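PDB 4H8Q: iron Transport-associated domain protein from Bacillus anthracis, which binds heme through a NEAT domain of the anthrax hemophore IsdX2 and probably helps to scavenge heme iron from host methemoglobin. Local coordinates for residues F20-D25 with Y118-Q123; S31-Y36 with M54-S59; T63-E68 with L101-K106. The protein carries 1 engineered substitution. All coordinates share one frame; numbering follows the deposited sequence. Where two conformers were deposited one is given.

Contact 1: residues F20-D25 with Y118-Q123. With HEM (protoporphyrin IX containing Fe), chain B.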
loop_
_atom_site.group_PDB
_atom_site.type_symbol
_atom_site.label_atom_id
_atom_site.label_comp_id
_atom_site.label_asym_id
_atom_site.label_seq_id
_atom_site.Cartn_x
_atom_site.Cartn_y
_atom_site.Cartn_z
ATOM N N PHE A 20 -8.807 4.033 -0.610
ATOM C CA PHE A 20 -8.222 3.639 0.672
ATOM C C PHE A 20 -7.503 4.822 1.301
ATOM O O PHE A 20 -7.266 5.849 0.642
ATOM C CB PHE A 20 -7.233 2.481 0.485
ATOM C CG PHE A 20 -5.974 2.890 -0.223
ATOM C CD1 PHE A 20 -5.932 2.935 -1.610
ATOM C CD2 PHE A 20 -4.839 3.251 0.497
ATOM C CE1 PHE A 20 -4.780 3.335 -2.267
ATOM C CE2 PHE A 20 -3.678 3.643 -0.151
ATOM C CZ PHE A 20 -3.647 3.687 -1.535
ATOM N N LYS A 21 -7.159 4.667 2.578
ATOM C CA LYS A 21 -6.361 5.633 3.305
ATOM C C LYS A 21 -5.299 4.856 4.076
ATOM O O LYS A 21 -5.532 3.707 4.470
ATOM C CB LYS A 21 -7.244 6.410 4.294
ATOM C CG LYS A 21 -8.239 7.354 3.647
ATOM C CD LYS A 21 -9.190 7.938 4.690
ATOM C CE LYS A 21 -10.201 8.894 4.057
ATOM N NZ LYS A 21 -11.210 9.378 5.052
ATOM N N VAL A 22 -4.140 5.468 4.276
ATOM C CA VAL A 22 -3.131 4.906 5.162
ATOM C C VAL A 22 -3.234 5.614 6.505
ATOM O O VAL A 22 -3.206 6.841 6.564
ATOM C CB VAL A 22 -1.712 5.074 4.598
ATOM C CG1 VAL A 22 -0.690 4.360 5.487
ATOM C CG2 VAL A 22 -1.652 4.510 3.172
ATOM N N LEU A 23 -3.335 4.824 7.569
ATOM C CA LEU A 23 -3.545 5.343 8.917
ATOM C C LEU A 23 -2.305 5.187 9.783
ATOM O O LEU A 23 -1.566 4.211 9.672
ATOM C CB LEU A 23 -4.719 4.607 9.567
ATOM C CG LEU A 23 -6.048 4.638 8.816
ATOM C CD1 LEU A 23 -7.082 3.765 9.538
ATOM C CD2 LEU A 23 -6.547 6.083 8.650
ATOM N N LYS A 24 -2.073 6.160 10.658
ATOM C CA LYS A 24 -1.017 6.058 11.645
ATOM C C LYS A 24 -1.265 4.855 12.559
ATOM O O LYS A 24 -2.406 4.586 12.935
ATOM C CB LYS A 24 -0.960 7.366 12.439
ATOM C CG LYS A 24 0.047 7.382 13.556
ATOM C CD LYS A 24 0.097 8.765 14.201
ATOM C CE LYS A 24 1.050 8.785 15.382
ATOM N NZ LYS A 24 1.094 10.127 16.017
ATOM N N ASP A 25 -0.197 4.141 12.893
ATOM C CA ASP A 25 -0.273 2.866 13.608
ATOM C C ASP A 25 -1.174 2.945 14.846
ATOM O O ASP A 25 -0.961 3.793 15.717
ATOM C CB ASP A 25 1.131 2.423 14.015
ATOM C CG ASP A 25 1.162 1.025 14.629
ATOM O OD1 ASP A 25 0.450 0.125 14.135
ATOM O OD2 ASP A 25 1.920 0.832 15.606
ATOM N N TYR A 118 8.435 2.320 9.974
ATOM C CA TYR A 118 7.176 2.529 10.670
ATOM C C TYR A 118 6.221 1.391 10.409
ATOM O O TYR A 118 6.291 0.725 9.369
ATOM C CB TYR A 118 6.473 3.785 10.154
ATOM C CG TYR A 118 7.247 5.073 10.235
ATOM C CD1 TYR A 118 7.318 5.780 11.426
ATOM C CD2 TYR A 118 7.873 5.602 9.118
ATOM C CE1 TYR A 118 8.016 6.965 11.510
ATOM C CE2 TYR A 118 8.582 6.801 9.194
ATOM C CZ TYR A 118 8.631 7.476 10.390
ATOM O OH TYR A 118 9.327 8.662 10.476
ATOM N N ASP A 119 5.307 1.195 11.353
ATOM C CA ASP A 119 4.104 0.424 11.119
ATOM C C ASP A 119 2.970 1.360 10.696
ATOM O O ASP A 119 2.870 2.482 11.184
ATOM C CB ASP A 119 3.712 -0.318 12.402
ATOM C CG ASP A 119 4.730 -1.371 12.802
ATOM O OD1 ASP A 119 5.234 -1.318 13.941
ATOM O OD2 ASP A 119 5.015 -2.263 11.988
ATOM N N VAL A 120 2.130 0.919 9.767
ATOM C CA VAL A 120 0.916 1.649 9.428
ATOM C C VAL A 120 -0.204 0.652 9.175
ATOM O O VAL A 120 0.040 -0.560 9.071
ATOM C CB VAL A 120 1.089 2.484 8.145
ATOM C CG1 VAL A 120 2.113 3.574 8.345
ATOM C CG2 VAL A 120 1.503 1.571 6.977
ATOM N N GLN A 121 -1.430 1.159 9.090
ATOM C CA GLN A 121 -2.556 0.348 8.648
ATOM C C GLN A 121 -3.158 0.913 7.374
ATOM O O GLN A 121 -3.245 2.126 7.198
ATOM C CB GLN A 121 -3.643 0.258 9.721
ATOM C CG GLN A 121 -3.321 -0.712 10.843
ATOM C CD GLN A 121 -2.395 -0.112 11.867
ATOM O OE1 GLN A 121 -2.710 0.921 12.458
ATOM N NE2 GLN A 121 -1.248 -0.745 12.089
ATOM N N ILE A 122 -3.567 0.025 6.477
ATOM C CA ILE A 122 -4.303 0.445 5.299
ATOM C C ILE A 122 -5.776 0.143 5.519
ATOM O O ILE A 122 -6.138 -0.980 5.878
ATOM C CB ILE A 122 -3.807 -0.295 4.042
ATOM C CG1 ILE A 122 -2.345 0.072 3.776
ATOM C CG2 ILE A 122 -4.678 0.066 2.841
ATOM C CD1 ILE A 122 -1.621 -0.857 2.784
ATOM N N GLN A 123 -6.624 1.145 5.316
ATOM C CA GLN A 123 -8.067 0.937 5.388
ATOM C C GLN A 123 -8.680 1.205 4.029
ATOM O O GLN A 123 -8.637 2.326 3.535
ATOM C CB GLN A 123 -8.715 1.843 6.437
ATOM C CG GLN A 123 -10.207 1.589 6.602
ATOM C CD GLN A 123 -10.518 0.762 7.838
ATOM O OE1 GLN A 123 -10.437 1.258 8.964
ATOM N NE2 GLN A 123 -10.866 -0.508 7.637
HETATM C CHA HEM B . 6.304 10.427 10.802
HETATM C CHB HEM B . 8.439 14.152 8.540
HETATM C CHC HEM B . 8.680 11.583 4.413
HETATM C CHD HEM B . 6.018 8.083 6.487
HETATM C C1A HEM B . 6.868 11.646 10.544
HETATM C C2A HEM B . 7.045 12.721 11.503
HETATM C C3A HEM B . 7.627 13.741 10.864
HETATM C C4A HEM B . 7.856 13.353 9.492
HETATM C CMA HEM B . 8.015 15.110 11.462
HETATM C CAA HEM B . 6.604 12.684 12.989
HETATM C CBA HEM B . 5.077 12.703 13.066
HETATM C CGA HEM B . 4.482 13.932 12.411
HETATM O O1A HEM B . 4.991 15.055 12.650
HETATM O O2A HEM B . 3.478 13.813 11.659
HETATM C C1B HEM B . 8.663 13.785 7.232
HETATM C C2B HEM B . 9.221 14.644 6.215
HETATM C C3B HEM B . 9.289 13.952 5.081
HETATM C C4B HEM B . 8.781 12.614 5.329
HETATM C CMB HEM B . 9.637 16.121 6.416
HETATM C CAB HEM B . 9.831 14.513 3.747
HETATM C CBB HEM B . 9.740 13.789 2.636
HETATM C C1C HEM B . 7.953 10.423 4.602
HETATM C C2C HEM B . 7.687 9.410 3.598
HETATM C C3C HEM B . 6.956 8.441 4.164
HETATM C C4C HEM B . 6.729 8.804 5.556
HETATM C CMC HEM B . 8.188 9.454 2.132
HETATM C CAC HEM B . 6.444 7.163 3.470
HETATM C CBC HEM B . 5.865 6.212 4.201
HETATM C C1D HEM B . 5.879 8.405 7.817
HETATM C C2D HEM B . 5.193 7.566 8.764
HETATM C C3D HEM B . 5.275 8.283 10.095
HETATM C C4D HEM B . 6.012 9.495 9.835
HETATM C CMD HEM B . 4.508 6.221 8.485
HETATM C CAD HEM B . 4.702 7.805 11.442
HETATM C CBD HEM B . 3.455 8.607 11.786
HETATM C CGD HEM B . 2.399 8.477 10.725
HETATM O O1D HEM B . 2.036 7.330 10.327
HETATM O O2D HEM B . 1.898 9.545 10.287
HETATM N NA HEM B . 7.374 12.063 9.333
HETATM N NB HEM B . 8.404 12.550 6.658
HETATM N NC HEM B . 7.342 10.020 5.775
HETATM N ND HEM B . 6.353 9.538 8.480
HETATM FE FE HEM B . 7.568 10.944 7.628
HETATM O O HOH W 1 2.375 5.067 11.840
HETATM O O HOH W 2 3.171 -1.528 16.114
#
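Asp-25 and Gln-121 meet through two torsions: CG of Asp-25 stands anti to its backbone N (chi1 -174°), and chi2 (81°) bends the Gln-121 chain and brings CD round toward Asp-25. Gln-121 NE2 then donates to the anti lone pair of Asp-25 OD1 at 2.8 Å, nearly straight and in the amide plane, while Gln-121 OE1 accepts from the backbone N of Lys-26. The side chains of Asp-25 and Asp-119 lie side by side and point the same way, with the carboxylate planes 51° apart. Asp-25 OD2 and Asp-119 OD1 are 4.3 Å apart, a repulsion probably eased by a water that donates to both and by the salt bridge from Asp-119 OD2 to Lys-104. A second water takes the N-H of Asp-25 and donates to Asp-119 O and to heme O1D. Lys-21 pairs with Gln-123, and Leu-23 N donates to Gln-121 O at 2.7 Å. On the other face Val-22 CG1 packs on Val-120 CB at 3.7 Å. At the start of 118-123, the Tyr-118 ring lies over the porphyrin, heme C3D 3.3 Å above its plane. This antiparallel strand pair belongs to the immunoglobulin-like NEAT fold, and one end enters the heme pocket.

Contact 2: residues S31-Y36 with M54-S59. Engineered in segment 31-36: Thr-35 (natural residue Gln). With HEM (protoporphyrin IX containing Fe), chain B.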
loop_
_atom_site.group_PDB
_atom_site.type_symbol
_atom_site.label_atom_id
_atom_site.label_comp_id
_atom_site.label_asym_id
_atom_site.label_seq_id
_atom_site.Cartn_x
_atom_site.Cartn_y
_atom_site.Cartn_z
ATOM N N SER A 31 -2.101 8.870 8.138
ATOM C CA SER A 31 -0.654 8.754 8.220
ATOM C C SER A 31 0.032 9.736 7.287
ATOM O O SER A 31 -0.521 10.112 6.242
ATOM C CB SER A 31 -0.216 7.337 7.817
ATOM O OG SER A 31 1.189 7.217 7.841
ATOM N N MET A 32 1.247 10.141 7.665
ATOM C CA MET A 32 2.144 10.910 6.799
ATOM C C MET A 32 2.398 10.141 5.502
ATOM O O MET A 32 2.701 10.729 4.461
ATOM C CB MET A 32 3.483 11.181 7.503
ATOM C CG MET A 32 3.446 12.249 8.610
ATOM S SD MET A 32 3.285 13.958 8.026
ATOM C CE MET A 32 4.866 14.252 7.231
ATOM N N MET A 33 2.261 8.824 5.564
ATOM C CA MET A 33 2.462 7.996 4.373
ATOM C C MET A 33 1.354 8.201 3.346
ATOM O O MET A 33 1.559 7.976 2.157
ATOM C CB MET A 33 2.584 6.518 4.735
ATOM C CG MET A 33 2.761 5.626 3.516
ATOM S SD MET A 33 3.279 3.972 4.000
ATOM C CE MET A 33 3.421 3.240 2.363
ATOM N N ASN A 34 0.179 8.632 3.790
ATOM C CA ASN A 34 -0.952 8.744 2.892
ATOM C C ASN A 34 -0.668 9.704 1.740
ATOM O O ASN A 34 -1.258 9.600 0.659
ATOM C CB ASN A 34 -2.189 9.187 3.663
ATOM C CG ASN A 34 -3.457 8.958 2.895
ATOM O OD1 ASN A 34 -3.854 7.814 2.645
ATOM N ND2 ASN A 34 -4.115 10.048 2.514
ATOM N N THR A 35 0.243 10.638 1.986
ATOM C CA THR A 35 0.653 11.626 0.996
ATOM C C THR A 35 1.383 10.988 -0.191
ATOM O O THR A 35 1.422 11.550 -1.293
ATOM C CB THR A 35 1.603 12.649 1.671
ATOM O OG1 THR A 35 0.861 13.434 2.620
ATOM C CG2 THR A 35 2.261 13.564 0.657
ATOM N N TYR A 36 1.941 9.804 0.045
ATOM C CA TYR A 36 2.876 9.178 -0.890
ATOM C C TYR A 36 2.304 7.943 -1.566
ATOM O O TYR A 36 3.039 7.142 -2.135
ATOM C CB TYR A 36 4.181 8.827 -0.173
ATOM C CG TYR A 36 4.882 10.059 0.339
ATOM C CD1 TYR A 36 5.664 10.826 -0.507
ATOM C CD2 TYR A 36 4.724 10.477 1.653
ATOM C CE1 TYR A 36 6.295 11.970 -0.055
ATOM C CE2 TYR A 36 5.349 11.618 2.119
ATOM C CZ TYR A 36 6.132 12.362 1.255
ATOM O OH TYR A 36 6.751 13.505 1.700
ATOM N N MET A 54 -0.930 -0.979 -5.929
ATOM C CA MET A 54 -0.895 0.364 -5.360
ATOM C C MET A 54 0.322 1.123 -5.863
ATOM O O MET A 54 1.433 0.590 -5.847
ATOM C CB MET A 54 -0.807 0.258 -3.837
ATOM C CG MET A 54 -0.810 1.593 -3.134
ATOM S SD MET A 54 -0.837 1.361 -1.351
ATOM C CE MET A 54 -2.343 0.421 -1.152
ATOM N N THR A 55 0.116 2.362 -6.297
ATOM C CA THR A 55 1.211 3.220 -6.731
ATOM C C THR A 55 1.825 3.986 -5.557
ATOM O O THR A 55 1.113 4.648 -4.785
ATOM C CB THR A 55 0.741 4.219 -7.805
ATOM O OG1 THR A 55 0.281 3.492 -8.955
ATOM C CG2 THR A 55 1.878 5.148 -8.210
ATOM N N LEU A 56 3.144 3.878 -5.432
ATOM C CA LEU A 56 3.910 4.648 -4.454
ATOM C C LEU A 56 4.561 5.835 -5.148
ATOM O O LEU A 56 5.200 5.679 -6.199
ATOM C CB LEU A 56 5.004 3.777 -3.840
ATOM C CG LEU A 56 4.562 2.505 -3.114
ATOM C CD1 LEU A 56 5.749 1.691 -2.645
ATOM C CD2 LEU A 56 3.682 2.864 -1.934
ATOM N N LYS A 57 4.396 7.017 -4.564
ATOM C CA LYS A 57 5.073 8.215 -5.046
ATOM C C LYS A 57 6.388 8.403 -4.295
ATOM O O LYS A 57 6.624 7.750 -3.284
ATOM C CB LYS A 57 4.162 9.428 -4.882
ATOM C CG LYS A 57 2.905 9.329 -5.747
ATOM C CD LYS A 57 1.667 9.874 -5.054
ATOM C CE LYS A 57 1.691 11.372 -4.944
ATOM N NZ LYS A 57 0.416 11.881 -4.354
ATOM N N ASN A 58 7.253 9.278 -4.803
ATOM C CA ASN A 58 8.607 9.410 -4.265
ATOM C C ASN A 58 9.257 8.055 -4.031
ATOM O O ASN A 58 9.836 7.792 -2.971
ATOM C CB ASN A 58 8.602 10.249 -2.985
ATOM C CG ASN A 58 8.356 11.714 -3.266
ATOM O OD1 ASN A 58 7.218 12.179 -3.247
ATOM N ND2 ASN A 58 9.421 12.441 -3.564
ATOM N N SER A 59 9.170 7.198 -5.046
ATOM C CA SER A 59 9.597 5.806 -4.940
ATOM C C SER A 59 11.022 5.646 -4.406
ATOM O O SER A 59 11.298 4.771 -3.586
ATOM C CB SER A 59 9.475 5.122 -6.315
ATOM O OG SER A 59 9.929 3.780 -6.259
HETATM C CHA HEM B . 6.304 10.427 10.802
HETATM C CHB HEM B . 8.439 14.152 8.540
HETATM C CHC HEM B . 8.680 11.583 4.413
HETATM C CHD HEM B . 6.018 8.083 6.487
HETATM C C1A HEM B . 6.868 11.646 10.544
HETATM C C2A HEM B . 7.045 12.721 11.503
HETATM C C3A HEM B . 7.627 13.741 10.864
HETATM C C4A HEM B . 7.856 13.353 9.492
HETATM C CMA HEM B . 8.015 15.110 11.462
HETATM C CAA HEM B . 6.604 12.684 12.989
HETATM C CBA HEM B . 5.077 12.703 13.066
HETATM C CGA HEM B . 4.482 13.932 12.411
HETATM O O1A HEM B . 4.991 15.055 12.650
HETATM O O2A HEM B . 3.478 13.813 11.659
HETATM C C1B HEM B . 8.663 13.785 7.232
HETATM C C2B HEM B . 9.221 14.644 6.215
HETATM C C3B HEM B . 9.289 13.952 5.081
HETATM C C4B HEM B . 8.781 12.614 5.329
HETATM C CMB HEM B . 9.637 16.121 6.416
HETATM C CAB HEM B . 9.831 14.513 3.747
HETATM C CBB HEM B . 9.740 13.789 2.636
HETATM C C1C HEM B . 7.953 10.423 4.602
HETATM C C2C HEM B . 7.687 9.410 3.598
HETATM C C3C HEM B . 6.956 8.441 4.164
HETATM C C4C HEM B . 6.729 8.804 5.556
HETATM C CMC HEM B . 8.188 9.454 2.132
HETATM C CAC HEM B . 6.444 7.163 3.470
HETATM C CBC HEM B . 5.865 6.212 4.201
HETATM C C1D HEM B . 5.879 8.405 7.817
HETATM C C2D HEM B . 5.193 7.566 8.764
HETATM C C3D HEM B . 5.275 8.283 10.095
HETATM C C4D HEM B . 6.012 9.495 9.835
HETATM C CMD HEM B . 4.508 6.221 8.485
HETATM C CAD HEM B . 4.702 7.805 11.442
HETATM C CBD HEM B . 3.455 8.607 11.786
HETATM C CGD HEM B . 2.399 8.477 10.725
HETATM O O1D HEM B . 2.036 7.330 10.327
HETATM O O2D HEM B . 1.898 9.545 10.287
HETATM N NA HEM B . 7.374 12.063 9.333
HETATM N NB HEM B . 8.404 12.550 6.658
HETATM N NC HEM B . 7.342 10.020 5.775
HETATM N ND HEM B . 6.353 9.538 8.480
HETATM FE FE HEM B . 7.568 10.944 7.628
#
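The ring of Tyr-36 meets Asn-58 OD1 at its edge, in the ring plane and 3.3 Å from Tyr-36 CE1, and the Asn-58 amide is turned 77° from the ring. The heme methyl CMC lies over the centre of one face, and CG2 of Thr-35, an engineered residue (Gln in the natural sequence), nearer the rim of the opposite face. The tyrosine is thus held between its own chain neighbour, the porphyrin and the loop after strand 49-56, and its OH reaches the vinyl atom CBB of the heme. The backbone joins the two segments as well: Lys-57 N donates to Tyr-36 O at 2.8 Å, from above the carbonyl plane. The Lys-57 side chain bends at chi2 and chi3 so that CE lies near Thr-35 O, to which NZ donates at 3.2 Å; successive carbonyls at the end of the 31-36 turn are each gripped by the same lysine. Residues 32-35 have helical backbone angles, and they form the heme-binding lip of the NEAT fold, in the loop that links strand 14-24 to strand 41-46. Ser-31 opens it with an ST turn, its OG accepting from Met-33 N at 3.0 Å. The same OG donates to heme O1D at 2.6 Å, and Met-32 N donates to the other oxygen of that propionate, O2D, at 2.8 Å. Met-33, with CG anti to its backbone N (chi1 179°) and an extended chain, passes the vinyl atom CBC and brings CE to 4.3 Å from Leu-56 CD2.

Contact 3: residues T63-E68 with L101-K106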
loop_
_atom_site.group_PDB
_atom_site.type_symbol
_atom_site.label_atom_id
_atom_site.label_comp_id
_atom_site.label_asym_id
_atom_site.label_seq_id
_atom_site.Cartn_x
_atom_site.Cartn_y
_atom_site.Cartn_z
ATOM N N THR A 63 12.206 2.595 0.688
ATOM C CA THR A 63 13.143 1.503 0.435
ATOM C C THR A 63 12.586 0.113 0.716
ATOM O O THR A 63 13.066 -0.876 0.157
ATOM C CB THR A 63 14.485 1.720 1.150
ATOM O OG1 THR A 63 14.254 1.861 2.550
ATOM C CG2 THR A 63 15.158 2.981 0.631
ATOM N N LYS A 64 11.580 0.032 1.579
ATOM C CA LYS A 64 10.910 -1.232 1.855
ATOM C C LYS A 64 9.427 -0.998 2.041
ATOM O O LYS A 64 9.011 0.027 2.594
ATOM C CB LYS A 64 11.448 -1.889 3.129
ATOM C CG LYS A 64 12.863 -2.423 3.037
ATOM C CD LYS A 64 13.213 -3.204 4.301
ATOM C CE LYS A 64 14.480 -4.028 4.105
ATOM N NZ LYS A 64 14.910 -4.711 5.364
ATOM N N PHE A 65 8.622 -1.950 1.581
ATOM C CA PHE A 65 7.191 -1.904 1.835
ATOM C C PHE A 65 6.660 -3.317 2.022
ATOM O O PHE A 65 6.810 -4.163 1.136
ATOM C CB PHE A 65 6.432 -1.201 0.700
ATOM C CG PHE A 65 4.951 -1.169 0.918
ATOM C CD1 PHE A 65 4.407 -0.372 1.920
ATOM C CD2 PHE A 65 4.107 -1.970 0.176
ATOM C CE1 PHE A 65 3.044 -0.348 2.147
ATOM C CE2 PHE A 65 2.732 -1.955 0.396
ATOM C CZ PHE A 65 2.200 -1.139 1.374
ATOM N N GLN A 66 6.047 -3.577 3.175
ATOM C CA GLN A 66 5.598 -4.932 3.495
ATOM C C GLN A 66 4.154 -4.928 3.972
ATOM O O GLN A 66 3.677 -3.951 4.556
ATOM C CB GLN A 66 6.493 -5.537 4.578
ATOM C CG GLN A 66 7.954 -5.543 4.211
ATOM C CD GLN A 66 8.825 -6.111 5.308
ATOM O OE1 GLN A 66 8.426 -6.169 6.472
ATOM N NE2 GLN A 66 10.032 -6.522 4.942
ATOM N N THR A 67 3.443 -6.021 3.725
ATOM C CA THR A 67 2.105 -6.155 4.270
ATOM C C THR A 67 1.990 -7.479 5.010
ATOM O O THR A 67 2.775 -8.400 4.772
ATOM C CB THR A 67 1.018 -6.059 3.182
ATOM O OG1 THR A 67 1.166 -7.138 2.249
ATOM C CG2 THR A 67 1.126 -4.743 2.437
ATOM N N GLU A 68 1.029 -7.561 5.920
ATOM C CA GLU A 68 0.870 -8.767 6.729
ATOM C C GLU A 68 0.285 -9.881 5.883
ATOM O O GLU A 68 -0.728 -9.692 5.207
ATOM C CB GLU A 68 -0.020 -8.504 7.948
ATOM C CG GLU A 68 -0.170 -9.727 8.863
ATOM C CD GLU A 68 -0.560 -9.368 10.289
ATOM O OE1 GLU A 68 -1.119 -8.274 10.508
ATOM O OE2 GLU A 68 -0.303 -10.187 11.197
ATOM N N LEU A 101 -5.550 -3.487 7.173
ATOM C CA LEU A 101 -4.436 -4.340 6.792
ATOM C C LEU A 101 -3.168 -3.733 7.362
ATOM O O LEU A 101 -2.884 -2.561 7.123
ATOM C CB LEU A 101 -4.342 -4.422 5.268
ATOM C CG LEU A 101 -3.150 -5.197 4.698
ATOM C CD1 LEU A 101 -3.170 -6.678 5.125
ATOM C CD2 LEU A 101 -3.127 -5.073 3.186
ATOM N N ASN A 102 -2.426 -4.508 8.146
ATOM C CA ASN A 102 -1.169 -4.023 8.698
ATOM C C ASN A 102 -0.077 -3.995 7.644
ATOM O O ASN A 102 0.046 -4.919 6.838
ATOM C CB ASN A 102 -0.715 -4.888 9.866
ATOM C CG ASN A 102 -1.629 -4.774 11.062
ATOM O OD1 ASN A 102 -2.103 -3.684 11.397
ATOM N ND2 ASN A 102 -1.887 -5.903 11.717
ATOM N N ALA A 103 0.724 -2.936 7.661
ATOM C CA ALA A 103 1.839 -2.822 6.733
ATOM C C ALA A 103 3.023 -2.176 7.434
ATOM O O ALA A 103 2.890 -1.629 8.532
ATOM C CB ALA A 103 1.436 -2.010 5.508
ATOM N N LYS A 104 4.183 -2.265 6.801
ATOM C CA LYS A 104 5.404 -1.676 7.327
ATOM C C LYS A 104 6.074 -0.951 6.184
ATOM O O LYS A 104 5.992 -1.377 5.025
ATOM C CB LYS A 104 6.348 -2.762 7.835
ATOM C CG LYS A 104 5.882 -3.436 9.120
ATOM C CD LYS A 104 6.744 -4.643 9.445
ATOM C CE LYS A 104 6.385 -5.219 10.807
ATOM N NZ LYS A 104 6.691 -4.242 11.900
ATOM N N VAL A 105 6.737 0.150 6.504
ATOM C CA VAL A 105 7.424 0.934 5.485
ATOM C C VAL A 105 8.787 1.372 6.016
ATOM O O VAL A 105 8.931 1.679 7.203
ATOM C CB VAL A 105 6.567 2.149 5.032
ATOM C CG1 VAL A 105 6.369 3.168 6.180
ATOM C CG2 VAL A 105 7.170 2.805 3.797
ATOM N N LYS A 106 9.797 1.358 5.147
ATOM C CA LYS A 106 11.099 1.923 5.471
ATOM C C LYS A 106 11.373 3.081 4.527
ATOM O O LYS A 106 11.199 2.958 3.320
ATOM C CB LYS A 106 12.207 0.877 5.373
ATOM C CG LYS A 106 13.578 1.385 5.794
ATOM C CD LYS A 106 14.568 0.233 5.861
ATOM C CE LYS A 106 15.907 0.658 6.454
ATOM N NZ LYS A 106 16.736 1.366 5.448
HETATM O O HOH W 3 -3.289 -7.238 8.816
#
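Glu-68 and Asn-102 lie side by side at one end of this strand pair, where Asn-102 ND2 donates to Glu-68 OE1 at 2.8 Å. A water donates to that same OE1 and takes the N-H of Asn-102, so the carboxylate oxygen is gripped twice. Between the strands run regular antiparallel bonds, Gln-66 with Lys-104 in both directions at 2.9 Å between their N and O atoms. Thr-63 and Lys-64 both face Lys-106, a classic beta bulge: Lys-106 O accepts from Thr-63 N at 2.8 Å and only weakly from Lys-64 N. Here Thr-63 OG1 touches Lys-106 CG at 3.3 Å, and the aliphatic parts of Lys-64 and Lys-106 cross, CB to CB at 3.6 Å. On the buried face Phe-65 CE1 lies 4.1 Å from Ala-103 CB, and Val-105, paired with Phe-65, reaches the heme. A second shell fixes the polar ends: Asp-108 takes both Lys-106 NZ and Thr-63 OG1, Asp-75 takes Gln-66 NE2, and Lys-104, besides its bond to Asp-119, makes a cation-pi contact with Phe-73. Strand 72-82 flanks strand 62-69 and strand 114-125 flanks strand 101-109, while Val-90 and Phe-92 of strand 87-94 meet the side chains of Phe-65, Thr-67 and Leu-101.

Overall arrangement
All three contacts belong to one antiparallel barrel, and all three contribute residues to the heme pocket. Contacts 1 and 3, with centres about 9 Å apart, share the seam between strands 101-109 and 114-125: Ile-122 N lies 2.8 Å from Leu-101 O, and the 2.6 Å from Lys-104 NZ to Asp-119 OD2 joins them again. Contact 2 supplies the lip over the pocket and is tied to contact 1 where Ser-31 N meets Val-22 O at 2.8 Å. It reaches contact 3 through Met-33, whose CE packs on Phe-65 CE1 at 3.6 Å. The heme lies between Met-32 of the lip and the Tyr-118 ring, with Val-120 at its CMD edge and Val-105 also touching it.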